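Local structure of inactive glucansucrase (Lactobacillus reuteri, 5JBD) at residues A[487-499]-A[615-628]. The protein is of unknown function but is an inactive glucansucrase of glycoside hydrolase family 70, built around a TIM barrel. Sequence-based numbering, arbitrary orientation.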
ATOM      1  N   THR A 487       6.235 -26.027   3.123  1.00 25.40           N
ATOM      2  CA  THR A 487       6.996 -26.234   4.370  1.00 25.85           C
ATOM      3  C   THR A 487       8.057 -27.321   4.246  1.00 26.93           C
ATOM      4  O   THR A 487       9.147 -27.206   4.822  1.00 27.56           O
ATOM      5  CB  THR A 487       6.094 -26.491   5.592  1.00 26.28           C
ATOM      6  OG1 THR A 487       5.246 -27.627   5.362  1.00 26.14           O
ATOM      7  CG2 THR A 487       5.248 -25.269   5.891  1.00 26.23           C
ATOM      8  N   THR A 488       7.765 -28.374   3.483  1.00 26.98           N
ATOM      9  CA  THR A 488       8.796 -29.363   3.149  1.00 26.56           C
ATOM     10  C   THR A 488      10.003 -28.691   2.461  1.00 24.71           C
ATOM     11  O   THR A 488      11.146 -28.941   2.818  1.00 24.58           O
ATOM     12  CB  THR A 488       8.218 -30.510   2.290  1.00 27.57           C
ATOM     13  OG1 THR A 488       7.142 -31.114   3.000  1.00 27.66           O
ATOM     14  CG2 THR A 488       9.260 -31.586   2.009  1.00 28.79           C
ATOM     15  N   LEU A 489       9.730 -27.816   1.502  1.00 24.23           N
ATOM     16  CA  LEU A 489      10.798 -27.094   0.809  1.00 23.32           C
ATOM     17  C   LEU A 489      11.537 -26.119   1.748  1.00 23.87           C
ATOM     18  O   LEU A 489      12.768 -25.967   1.660  1.00 24.71           O
ATOM     19  CB  LEU A 489      10.227 -26.347  -0.407  1.00 23.37           C
ATOM     20  CG  LEU A 489       9.680 -27.230  -1.537  1.00 24.70           C
ATOM     21  CD1 LEU A 489       8.837 -26.396  -2.510  1.00 24.41           C
ATOM     22  CD2 LEU A 489      10.832 -27.927  -2.263  1.00 24.65           C
ATOM     23  N   MET A 490      10.792 -25.472   2.643  1.00 25.06           N
ATOM     24  CA  MET A 490      11.377 -24.496   3.580  1.00 24.44           C
ATOM     25  C   MET A 490      12.372 -25.165   4.539  1.00 26.07           C
ATOM     26  O   MET A 490      13.505 -24.696   4.685  1.00 26.02           O
ATOM     27  CB  MET A 490      10.272 -23.765   4.339  1.00 24.39           C
ATOM     28  CG  MET A 490       9.490 -22.777   3.493  1.00 23.70           C
ATOM     29  SD  MET A 490       8.015 -22.171   4.337  1.00 24.44           S
ATOM     30  CE  MET A 490       8.732 -20.965   5.459  1.00 25.58           C
ATOM     31  N   ARG A 491      11.978 -26.297   5.130  1.00 26.72           N
ATOM     32  CA  ARG A 491      12.860 -27.041   6.036  1.00 28.40           C
ATOM     33  C   ARG A 491      14.080 -27.593   5.294  1.00 27.89           C
ATOM     34  O   ARG A 491      15.205 -27.526   5.804  1.00 27.29           O
ATOM     35  CB  ARG A 491      12.126 -28.200   6.721  1.00 30.34           C
ATOM     36  CG  ARG A 491      11.102 -27.795   7.767  1.00 35.71           C
ATOM     37  CD  ARG A 491      10.348 -29.011   8.293  1.00 40.45           C
ATOM     38  NE  ARG A 491       9.028 -28.635   8.812  1.00 47.39           N
ATOM     39  CZ  ARG A 491       8.722 -28.422  10.097  1.00 51.37           C
ATOM     40  NH1 ARG A 491       9.635 -28.550  11.058  1.00 54.94           N
ATOM     41  NH2 ARG A 491       7.475 -28.073  10.433  1.00 51.44           N
ATOM     42  N   ALA A 492      13.854 -28.158   4.101  1.00 26.95           N
ATOM     43  CA  ALA A 492      14.953 -28.677   3.282  1.00 26.64           C
ATOM     44  C   ALA A 492      15.962 -27.583   2.894  1.00 24.54           C
ATOM     45  O   ALA A 492      17.175 -27.835   2.847  1.00 24.03           O
ATOM     46  CB  ALA A 492      14.411 -29.382   2.036  1.00 27.48           C
ATOM     47  N   ARG A 493      15.467 -26.376   2.620  1.00 23.41           N
ATOM     48  CA  ARG A 493      16.350 -25.268   2.274  1.00 22.30           C
ATOM     49  C   ARG A 493      17.399 -25.041   3.365  1.00 23.24           C
ATOM     50  O   ARG A 493      18.600 -24.907   3.063  1.00 22.52           O
ATOM     51  CB  ARG A 493      15.576 -23.986   2.037  1.00 23.12           C
ATOM     52  CG  ARG A 493      16.455 -22.837   1.535  1.00 21.81           C
ATOM     53  CD  ARG A 493      15.632 -21.580   1.312  1.00 21.61           C
ATOM     54  NE  ARG A 493      16.363 -20.577   0.552  1.00 21.40           N
ATOM     55  CZ  ARG A 493      17.085 -19.576   1.062  1.00 20.80           C
ATOM     56  NH1 ARG A 493      17.211 -19.404   2.383  1.00 19.48           N
ATOM     57  NH2 ARG A 493      17.704 -18.749   0.224  1.00 20.75           N
ATOM     58  N   LYS A 494      16.948 -24.964   4.619  1.00 23.74           N
ATOM     59  CA  LYS A 494      17.848 -24.713   5.735  1.00 25.98           C
ATOM     60  C   LYS A 494      18.901 -25.822   5.866  1.00 25.29           C
ATOM     61  O   LYS A 494      20.056 -25.549   6.191  1.00 24.52           O
ATOM     62  CB  LYS A 494      17.067 -24.532   7.055  1.00 29.35           C
ATOM     63  CG  LYS A 494      17.961 -24.221   8.244  1.00 35.49           C
ATOM     64  CD  LYS A 494      17.188 -24.028   9.541  1.00 41.03           C
ATOM     65  CE  LYS A 494      18.152 -23.627  10.649  1.00 45.71           C
ATOM     66  NZ  LYS A 494      17.458 -23.348  11.935  1.00 49.16           N
ATOM     67  N   GLN A 495      18.497 -27.061   5.606  1.00 24.72           N
ATOM     68  CA  GLN A 495      19.404 -28.201   5.717  1.00 26.33           C
ATOM     69  C   GLN A 495      20.392 -28.353   4.557  1.00 25.69           C
ATOM     70  O   GLN A 495      21.496 -28.855   4.766  1.00 24.07           O
ATOM     71  CB  GLN A 495      18.615 -29.516   5.855  1.00 28.11           C
ATOM     72  CG  GLN A 495      17.697 -29.620   7.061  1.00 30.61           C
ATOM     73  CD  GLN A 495      16.989 -30.965   7.094  1.00 34.18           C
ATOM     74  OE1 GLN A 495      16.271 -31.324   6.166  1.00 34.99           O
ATOM     75  NE2 GLN A 495      17.224 -31.725   8.141  1.00 36.73           N
ATOM     76  N   PHE A 496      19.989 -27.961   3.345  1.00 23.77           N
ATOM     77  CA  PHE A 496      20.692 -28.400   2.145  1.00 24.25           C
ATOM     78  C   PHE A 496      21.149 -27.337   1.149  1.00 22.77           C
ATOM     79  O   PHE A 496      22.130 -27.569   0.449  1.00 23.51           O
ATOM     80  CB  PHE A 496      19.829 -29.437   1.400  1.00 24.90           C
ATOM     81  CG  PHE A 496      19.561 -30.695   2.187  1.00 24.72           C
ATOM     82  CD1 PHE A 496      20.602 -31.571   2.501  1.00 24.73           C
ATOM     83  CD2 PHE A 496      18.269 -31.027   2.570  1.00 25.17           C
ATOM     84  CE1 PHE A 496      20.353 -32.732   3.208  1.00 25.56           C
ATOM     85  CE2 PHE A 496      18.020 -32.192   3.291  1.00 25.89           C
ATOM     86  CZ  PHE A 496      19.057 -33.046   3.606  1.00 25.73           C
ATOM     87  N   VAL A 497      20.468 -26.197   1.090  1.00 22.26           N
ATOM     88  CA  VAL A 497      20.658 -25.252  -0.011  1.00 21.75           C
ATOM     89  C   VAL A 497      21.850 -24.315   0.245  1.00 21.83           C
ATOM     90  O   VAL A 497      21.792 -23.435   1.107  1.00 22.81           O
ATOM     91  CB  VAL A 497      19.354 -24.491  -0.292  1.00 21.94           C
ATOM     92  CG1 VAL A 497      19.567 -23.334  -1.247  1.00 22.24           C
ATOM     93  CG2 VAL A 497      18.315 -25.452  -0.836  1.00 22.67           C
ATOM     94  N   SER A 498      22.935 -24.553  -0.498  1.00 21.50           N
ATOM     95  CA  SER A 498      24.143 -23.728  -0.451  1.00 21.99           C
ATOM     96  C   SER A 498      25.025 -24.092  -1.647  1.00 22.28           C
ATOM     97  O   SER A 498      24.754 -25.081  -2.322  1.00 22.91           O
ATOM     98  CB  SER A 498      24.907 -23.919   0.866  1.00 22.53           C
ATOM     99  OG  SER A 498      25.971 -22.989   1.015  1.00 23.20           O
ATOM    100  N   GLY A 499      26.048 -23.278  -1.907  1.00 21.16           N
ATOM    101  CA  GLY A 499      27.003 -23.523  -2.993  1.00 22.42           C
ATOM    102  C   GLY A 499      26.592 -22.926  -4.315  1.00 21.84           C
ATOM    103  O   GLY A 499      25.597 -22.197  -4.397  1.00 22.08           O
ATOM    104  N   VAL A 615      12.236 -33.239  -6.417  1.00 22.33           N
ATOM    105  CA  VAL A 615      13.311 -32.674  -5.600  1.00 23.06           C
ATOM    106  C   VAL A 615      14.120 -33.769  -4.897  1.00 23.49           C
ATOM    107  O   VAL A 615      13.529 -34.663  -4.241  1.00 24.37           O
ATOM    108  CB  VAL A 615      12.751 -31.679  -4.561  1.00 23.32           C
ATOM    109  CG1 VAL A 615      13.902 -30.999  -3.806  1.00 25.00           C
ATOM    110  CG2 VAL A 615      11.867 -30.653  -5.248  1.00 22.00           C
ATOM    111  N   TRP A 616      15.449 -33.684  -5.018  1.00 22.64           N
ATOM    112  CA  TRP A 616      16.385 -34.673  -4.446  1.00 24.30           C
ATOM    113  C   TRP A 616      17.373 -34.005  -3.507  1.00 24.79           C
ATOM    114  O   TRP A 616      17.930 -32.955  -3.850  1.00 24.94           O
ATOM    115  CB  TRP A 616      17.171 -35.389  -5.559  1.00 25.75           C
ATOM    116  CG  TRP A 616      16.259 -36.170  -6.459  1.00 26.77           C
ATOM    117  CD1 TRP A 616      15.644 -35.727  -7.582  1.00 26.92           C
ATOM    118  CD2 TRP A 616      15.806 -37.507  -6.253  1.00 28.85           C
ATOM    119  NE1 TRP A 616      14.847 -36.713  -8.112  1.00 28.46           N
ATOM    120  CE2 TRP A 616      14.929 -37.820  -7.312  1.00 28.38           C
ATOM    121  CE3 TRP A 616      16.061 -38.480  -5.268  1.00 30.63           C
ATOM    122  CZ2 TRP A 616      14.300 -39.064  -7.423  1.00 29.86           C
ATOM    123  CZ3 TRP A 616      15.433 -39.726  -5.382  1.00 30.95           C
ATOM    124  CH2 TRP A 616      14.557 -40.000  -6.449  1.00 30.03           C
ATOM    125  N   VAL A 617      17.602 -34.620  -2.345  1.00 24.16           N
ATOM    126  CA  VAL A 617      18.608 -34.147  -1.378  1.00 25.00           C
ATOM    127  C   VAL A 617      19.453 -35.299  -0.839  1.00 24.69           C
ATOM    128  O   VAL A 617      18.984 -36.434  -0.800  1.00 25.13           O
ATOM    129  CB  VAL A 617      17.972 -33.383  -0.181  1.00 24.76           C
ATOM    130  CG1 VAL A 617      17.283 -32.120  -0.670  1.00 24.91           C
ATOM    131  CG2 VAL A 617      17.006 -34.253   0.613  1.00 25.38           C
ATOM    132  N   PRO A 618      20.686 -35.013  -0.403  1.00 24.52           N
ATOM    133  CA  PRO A 618      21.492 -36.084   0.190  1.00 26.34           C
ATOM    134  C   PRO A 618      20.837 -36.794   1.387  1.00 27.26           C
ATOM    135  O   PRO A 618      20.153 -36.164   2.189  1.00 27.77           O
ATOM    136  CB  PRO A 618      22.770 -35.357   0.639  1.00 25.14           C
ATOM    137  CG  PRO A 618      22.866 -34.171  -0.277  1.00 24.68           C
ATOM    138  CD  PRO A 618      21.449 -33.753  -0.523  1.00 24.53           C
ATOM    139  N   VAL A 619      21.038 -38.105   1.466  1.00 30.33           N
ATOM    140  CA  VAL A 619      20.704 -38.895   2.650  1.00 30.56           C
ATOM    141  C   VAL A 619      21.648 -38.436   3.771  1.00 31.24           C
ATOM    142  O   VAL A 619      22.854 -38.360   3.551  1.00 30.95           O
ATOM    143  CB  VAL A 619      20.921 -40.412   2.392  1.00 32.45           C
ATOM    144  CG1 VAL A 619      20.812 -41.221   3.687  1.00 32.43           C
ATOM    145  CG2 VAL A 619      19.924 -40.938   1.356  1.00 33.02           C
ATOM    146  N   ILE A 620      21.099 -38.134   4.944  1.00 29.95           N
ATOM    147  CA  ILE A 620      21.887 -37.730   6.121  1.00 31.15           C
ATOM    148  C   ILE A 620      21.363 -38.348   7.416  1.00 30.58           C
ATOM    149  O   ILE A 620      20.232 -38.844   7.466  1.00 29.86           O
ATOM    150  CB  ILE A 620      21.884 -36.198   6.308  1.00 32.36           C
ATOM    151  CG1 ILE A 620      20.448 -35.659   6.423  1.00 33.11           C
ATOM    152  CG2 ILE A 620      22.609 -35.531   5.158  1.00 31.60           C
ATOM    153  CD1 ILE A 620      20.367 -34.233   6.935  1.00 32.91           C
ATOM    154  N   SER A 621      22.220 -38.330   8.439  1.00 30.98           N
ATOM    155  CA  SER A 621      21.883 -38.710   9.796  1.00 32.92           C
ATOM    156  C   SER A 621      21.675 -37.418  10.608  1.00 36.73           C
ATOM    157  O   SER A 621      22.538 -36.510  10.626  1.00 36.99           O
ATOM    158  CB  SER A 621      23.031 -39.515  10.394  1.00 33.79           C
ATOM    159  OG  SER A 621      22.879 -39.753  11.770  1.00 33.46           O
ATOM    160  N   GLY A 622      20.515 -37.352  11.247  1.00 40.03           N
ATOM    161  CA  GLY A 622      20.142 -36.290  12.172  1.00 41.05           C
ATOM    162  C   GLY A 622      20.051 -34.925  11.519  1.00 41.11           C
ATOM    163  O   GLY A 622      19.675 -34.821  10.351  1.00 39.33           O
ATOM    164  N   ASP A 623      20.401 -33.890  12.279  1.00 42.63           N
ATOM    165  CA  ASP A 623      20.161 -32.517  11.865  1.00 43.14           C
ATOM    166  C   ASP A 623      21.338 -31.912  11.120  1.00 37.24           C
ATOM    167  O   ASP A 623      22.498 -32.211  11.403  1.00 38.95           O
ATOM    168  CB  ASP A 623      19.833 -31.641  13.081  1.00 49.99           C
ATOM    169  CG  ASP A 623      18.525 -32.028  13.744  1.00 57.10           C
ATOM    170  OD1 ASP A 623      17.520 -32.218  13.013  1.00 61.03           O
ATOM    171  OD2 ASP A 623      18.512 -32.144  14.996  1.00 59.54           O
ATOM    172  N   GLN A 624      21.024 -31.035  10.184  1.00 31.55           N
ATOM    173  CA  GLN A 624      22.039 -30.309   9.435  1.00 29.75           C
ATOM    174  C   GLN A 624      21.573 -28.892   9.185  1.00 27.35           C
ATOM    175  O   GLN A 624      20.400 -28.684   8.901  1.00 27.21           O
ATOM    176  CB  GLN A 624      22.284 -30.990   8.102  1.00 27.94           C
ATOM    177  CG  GLN A 624      23.559 -30.520   7.431  1.00 27.97           C
ATOM    178  CD  GLN A 624      23.926 -31.340   6.230  1.00 27.30           C
ATOM    179  OE1 GLN A 624      24.845 -32.138   6.291  1.00 28.11           O
ATOM    180  NE2 GLN A 624      23.195 -31.171   5.139  1.00 28.12           N
ATOM    181  N   ASP A 625      22.489 -27.926   9.281  1.00 27.55           N
ATOM    182  CA  ASP A 625      22.190 -26.512   9.008  1.00 27.16           C
ATOM    183  C   ASP A 625      23.372 -25.943   8.216  1.00 26.19           C
ATOM    184  O   ASP A 625      24.481 -25.888   8.722  1.00 25.56           O
ATOM    185  CB  ASP A 625      21.980 -25.779  10.342  1.00 29.17           C
ATOM    186  CG  ASP A 625      21.704 -24.270  10.189  1.00 31.33           C
ATOM    187  OD1 ASP A 625      21.591 -23.736   9.067  1.00 28.27           O
ATOM    188  OD2 ASP A 625      21.581 -23.613  11.247  1.00 34.64           O
ATOM    189  N   VAL A 626      23.116 -25.534   6.978  1.00 24.58           N
ATOM    190  CA  VAL A 626      24.167 -25.022   6.097  1.00 25.18           C
ATOM    191  C   VAL A 626      24.263 -23.492   6.085  1.00 25.29           C
ATOM    192  O   VAL A 626      24.906 -22.933   5.201  1.00 24.18           O
ATOM    193  CB  VAL A 626      24.028 -25.546   4.641  1.00 25.47           C
ATOM    194  CG1 VAL A 626      24.310 -27.050   4.588  1.00 25.44           C
ATOM    195  CG2 VAL A 626      22.668 -25.203   4.041  1.00 25.80           C
ATOM    196  N   THR A 627      23.630 -22.826   7.059  1.00 25.37           N
ATOM    197  CA  THR A 627      23.808 -21.391   7.260  1.00 25.76           C
ATOM    198  C   THR A 627      25.280 -21.007   7.192  1.00 24.93           C
ATOM    199  O   THR A 627      26.104 -21.634   7.827  1.00 23.86           O
ATOM    200  CB  THR A 627      23.242 -20.953   8.625  1.00 27.44           C
ATOM    201  OG1 THR A 627      21.831 -21.176   8.637  1.00 29.63           O
ATOM    202  CG2 THR A 627      23.495 -19.462   8.898  1.00 28.43           C
ATOM    203  N   THR A 628      25.595 -19.992   6.390  1.00 23.90           N
ATOM    204  CA  THR A 628      26.921 -19.391   6.380  1.00 24.47           C
ATOM    205  C   THR A 628      26.897 -18.138   7.272  1.00 25.89           C
ATOM    206  O   THR A 628      26.037 -17.279   7.091  1.00 23.69           O
ATOM    207  CB  THR A 628      27.367 -19.049   4.948  1.00 23.96           C
ATOM    208  OG1 THR A 628      27.509 -20.259   4.206  1.00 23.60           O
ATOM    209  CG2 THR A 628      28.701 -18.315   4.937  1.00 26.24           C
TER
HETATM  210  O   HOH W   1      17.930 -30.447  10.633  1.00 36.40           O
HETATM  211  O   HOH W   2      25.238 -21.311   3.104  1.00 19.80           O
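Helix 487-496 runs alongside strand 615-618, their axes 9.9 Å apart at an angle of 37°, and the chain after the strand wraps round the C-terminal end of the helix, bringing Asp625 next to Gln495. The ring of Phe496, at the helix end, packs against the strand, and Leu489 meets Val615 further back. Val617 sits over one face of the Phe496 ring, with CB 3.7 Å from the ring centroid in a CH-pi contact, while CB of Gln495 lies against the opposite face, toward the rim. Pro618 and the CD1 methyl of Ile620 close in around the same ring; chi1 of -62° sets CG of Phe496 beside its own backbone N and leads the ring to them.

Two carbonyls in the last turn of the helix are hydrogen-bonded by the returning chain. Val626 N donates to Lys494 O over 3.2 Å in a nearly straight bond, and Gln624 NE2 reaches Gln495 O at 2.9 Å, tilted off the carbonyl plane. Gln624 OE1 is bound in turn by Thr534, which fixes the amide's rotation. Water bridges Gln495 NE2 to Asp623 OD1 and Gln624 N, and a second water joins Ser498 OG to Val626 O and Thr628 OG1. Next to Lys494, Asp625 OD1 accepts from Thr627 N, an Asx turn, and also from Thr627 OG1; Lys494 NZ stays 4.2 Å from Asp625 OD2, beyond salt-bridge range. Helix 483-496 follows barrel strand 460-464, and strand 612-618 leads back toward barrel strand 652-654, so the contact joins the TIM barrel to the all-beta domain inserted between them.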